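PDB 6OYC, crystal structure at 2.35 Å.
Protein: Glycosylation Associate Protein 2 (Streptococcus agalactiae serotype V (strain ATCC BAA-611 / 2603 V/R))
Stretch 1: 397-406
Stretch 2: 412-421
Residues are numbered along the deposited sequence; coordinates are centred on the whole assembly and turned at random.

Stretch 1, residues 397-406: NLGTVAQRER
Stretch 2, residues 412-421: GFATSLDIQL

The two stretches form a helical hairpin in one chain. Residues 398-403 are helical, with Asn397 at the N-cap position, and 404-406 keep helical phi/psi. Stretch 2 begins extended at Gly412 (-87/-177) and Phe413 (-122/72) and passes through a type I turn from Phe413 to Ser416; residues 416-421 are helical, and the helix runs on beyond the stretch. The helix axes approach to 8.8 Å, with 134° between their N-to-C directions. Register follows from the CA-CA distances Gly399-Gln420 (6.7 Å), Ala402-Ser416 (5.2 Å) and Glu405-Gly412 (6.3 Å); the small residues Ala402 and Ser416 sit at the tightest of these.

Apolar contacts run along the hairpin. Leu398 (m, t) lays CD1 3.9 Å from CG2 of Ile419 (m, t). Val401 (t) points toward stretch 2, its CG1 3.8 Å from Ser416 CB and 4.2 Å from CD2 of the obliquely placed Phe413 ring (t, chi2 62°). Leu417 (m, t) starts sideways, but its CD2 reaches Ala402 CB at 4.0 Å and Glu405 CG at 3.9 Å.

Two polar side chains, Gln420 and Ser416, pack against stretch 1 without hydrogen-bonding to it. Gln420 (t, t, chi3 -41°) brings OE1 to 3.4 Å from Ala402 CB and 3.8 Å from Gly399 CA; its amide is satisfied elsewhere in the structure. Ser416 (p) lies with OG 3.5 Å from Ala402 CA, while donating that hydroxyl to Phe413 O (3.0 Å), which braces the turn.

The single hydrogen bond between the stretches donates the backbone N-H of Phe413 to a carboxylate oxygen, Phe413 N to Glu405 OE2 (2.8 Å, 146°). Glu405 (m, m, chi3 -53°) folds its carboxylate over the start of stretch 2, with OE1 3.5 Å from Ala414 CA. The close fit depends on Gly412 lacking a side chain: an ideal CB there would clash with Glu405 OE1, at 2.6 Å. Arg404 (t, chi2 -128°, t, chi4 -81°) covers Gly412 CA with one guanidinium face, NH1 at 3.7 Å. Its NH1 also forms a long, purely electrostatic salt bridge to Glu405 OE2 (4.0 Å).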

# COMPACT_ATOMS: atom_id res chain seq x y z
N ASN B 397 17.53 -1.91 -16.00
CA ASN B 397 17.47 -2.64 -17.26
C ASN B 397 16.72 -3.94 -16.99
O ASN B 397 17.31 -4.99 -16.75
CB ASN B 397 18.87 -2.87 -17.81
CG ASN B 397 19.65 -1.56 -17.98
OD1 ASN B 397 19.34 -0.75 -18.86
ND2 ASN B 397 20.64 -1.34 -17.13
N LEU B 398 15.38 -3.86 -17.04
CA LEU B 398 14.57 -5.01 -16.67
C LEU B 398 14.68 -6.12 -17.72
O LEU B 398 14.82 -7.29 -17.37
CB LEU B 398 13.11 -4.58 -16.48
CG LEU B 398 12.79 -4.15 -15.05
CD1 LEU B 398 11.33 -3.78 -14.91
CD2 LEU B 398 13.19 -5.25 -14.08
N GLY B 399 14.62 -5.75 -19.01
CA GLY B 399 14.87 -6.72 -20.06
C GLY B 399 16.20 -7.44 -19.92
O GLY B 399 16.31 -8.63 -20.23
N THR B 400 17.22 -6.74 -19.41
CA THR B 400 18.49 -7.39 -19.09
C THR B 400 18.36 -8.33 -17.90
O THR B 400 18.91 -9.45 -17.92
CB THR B 400 19.57 -6.33 -18.82
OG1 THR B 400 19.89 -5.65 -20.04
CG2 THR B 400 20.83 -6.96 -18.22
N VAL B 401 17.64 -7.91 -16.85
CA VAL B 401 17.38 -8.81 -15.73
C VAL B 401 16.67 -10.07 -16.22
O VAL B 401 16.96 -11.19 -15.78
CB VAL B 401 16.57 -8.09 -14.64
CG1 VAL B 401 16.21 -9.05 -13.49
CG2 VAL B 401 17.34 -6.86 -14.13
N ALA B 402 15.74 -9.89 -17.17
CA ALA B 402 15.02 -11.01 -17.75
C ALA B 402 15.99 -11.99 -18.40
O ALA B 402 16.02 -13.18 -18.06
CB ALA B 402 13.99 -10.50 -18.75
N GLN B 403 16.82 -11.49 -19.33
CA GLN B 403 17.77 -12.36 -20.03
C GLN B 403 18.71 -13.08 -19.07
O GLN B 403 19.13 -14.20 -19.36
CB GLN B 403 18.57 -11.54 -21.03
CG GLN B 403 17.70 -10.94 -22.10
CD GLN B 403 17.20 -12.00 -23.05
OE1 GLN B 403 17.76 -13.08 -23.12
NE2 GLN B 403 16.13 -11.69 -23.79
N ARG B 404 19.02 -12.49 -17.93
CA ARG B 404 19.82 -13.19 -16.93
C ARG B 404 19.22 -14.54 -16.53
O ARG B 404 19.91 -15.36 -15.92
CB ARG B 404 20.00 -12.28 -15.71
CG ARG B 404 20.93 -12.80 -14.63
CD ARG B 404 20.21 -12.77 -13.30
NE ARG B 404 20.93 -13.46 -12.23
CZ ARG B 404 20.91 -14.78 -12.04
NH1 ARG B 404 20.21 -15.56 -12.86
NH2 ARG B 404 21.59 -15.32 -11.04
N GLU B 405 17.96 -14.80 -16.88
CA GLU B 405 17.34 -16.08 -16.55
C GLU B 405 17.71 -17.19 -17.53
O GLU B 405 17.56 -18.36 -17.19
CB GLU B 405 15.81 -15.94 -16.46
CG GLU B 405 15.31 -15.00 -15.35
CD GLU B 405 15.75 -15.45 -13.96
OE1 GLU B 405 15.51 -16.63 -13.61
OE2 GLU B 405 16.35 -14.63 -13.22
N ARG B 406 18.20 -16.85 -18.72
CA ARG B 406 18.71 -17.90 -19.60
C ARG B 406 19.98 -18.53 -19.05
O ARG B 406 20.37 -19.60 -19.52
CB ARG B 406 18.94 -17.36 -21.02
CG ARG B 406 20.29 -16.69 -21.27
CD ARG B 406 20.15 -15.33 -21.95
NE ARG B 406 21.40 -14.84 -22.55
CZ ARG B 406 22.30 -14.10 -21.92
NH1 ARG B 406 22.13 -13.75 -20.66
NH2 ARG B 406 23.39 -13.70 -22.57
N GLY B 412 18.19 -17.20 -9.36
CA GLY B 412 17.68 -16.19 -10.27
C GLY B 412 16.62 -15.31 -9.64
O GLY B 412 16.28 -15.42 -8.46
N PHE B 413 16.09 -14.42 -10.47
CA PHE B 413 14.94 -13.59 -10.13
C PHE B 413 13.86 -13.85 -11.18
O PHE B 413 13.58 -13.00 -12.03
CB PHE B 413 15.34 -12.10 -10.07
CG PHE B 413 14.29 -11.21 -9.49
CD1 PHE B 413 13.86 -11.38 -8.19
CD2 PHE B 413 13.74 -10.19 -10.25
CE1 PHE B 413 12.89 -10.55 -7.65
CE2 PHE B 413 12.77 -9.36 -9.72
CZ PHE B 413 12.34 -9.54 -8.42
N ALA B 414 13.26 -15.05 -11.10
CA ALA B 414 12.51 -15.58 -12.23
C ALA B 414 11.28 -14.73 -12.58
O ALA B 414 10.91 -14.62 -13.75
CB ALA B 414 12.12 -17.03 -11.95
N THR B 415 10.64 -14.11 -11.57
CA THR B 415 9.47 -13.26 -11.80
C THR B 415 9.71 -12.13 -12.80
O THR B 415 8.76 -11.51 -13.27
CB THR B 415 8.99 -12.64 -10.48
OG1 THR B 415 7.80 -11.86 -10.71
CG2 THR B 415 10.07 -11.73 -9.88
N SER B 416 10.97 -11.84 -13.13
CA SER B 416 11.24 -10.80 -14.12
C SER B 416 10.67 -11.18 -15.48
O SER B 416 10.32 -10.30 -16.28
CB SER B 416 12.75 -10.54 -14.23
OG SER B 416 13.47 -11.68 -14.67
N LEU B 417 10.57 -12.48 -15.76
CA LEU B 417 9.95 -12.92 -17.00
C LEU B 417 8.48 -12.52 -17.05
O LEU B 417 7.98 -12.06 -18.08
CB LEU B 417 10.09 -14.44 -17.15
CG LEU B 417 11.53 -14.97 -17.06
CD1 LEU B 417 11.62 -16.43 -17.48
CD2 LEU B 417 12.46 -14.12 -17.91
N ASP B 418 7.78 -12.66 -15.93
CA ASP B 418 6.39 -12.20 -15.88
C ASP B 418 6.31 -10.69 -15.98
O ASP B 418 5.37 -10.16 -16.60
CB ASP B 418 5.74 -12.69 -14.59
CG ASP B 418 5.63 -14.20 -14.55
OD1 ASP B 418 5.17 -14.80 -15.55
OD2 ASP B 418 6.03 -14.78 -13.51
N ILE B 419 7.29 -9.98 -15.43
CA ILE B 419 7.31 -8.52 -15.57
C ILE B 419 7.50 -8.11 -17.02
O ILE B 419 6.87 -7.17 -17.50
CB ILE B 419 8.38 -7.93 -14.64
CG1 ILE B 419 8.07 -8.33 -13.20
CG2 ILE B 419 8.42 -6.42 -14.78
CD1 ILE B 419 9.11 -7.88 -12.17
N GLN B 420 8.36 -8.83 -17.76
CA GLN B 420 8.49 -8.53 -19.19
C GLN B 420 7.22 -8.88 -19.94
O GLN B 420 6.80 -8.14 -20.85
CB GLN B 420 9.68 -9.27 -19.82
CG GLN B 420 9.84 -8.90 -21.31
CD GLN B 420 11.18 -9.29 -21.90
OE1 GLN B 420 12.23 -9.14 -21.26
NE2 GLN B 420 11.15 -9.80 -23.13
N LEU B 421 6.60 -10.02 -19.61
CA LEU B 421 5.29 -10.33 -20.17
C LEU B 421 4.29 -9.22 -19.90
O LEU B 421 3.60 -8.75 -20.82
CB LEU B 421 4.76 -11.64 -19.61
CG LEU B 421 5.21 -12.89 -20.36
CD1 LEU B 421 4.57 -14.12 -19.74
CD2 LEU B 421 4.87 -12.76 -21.85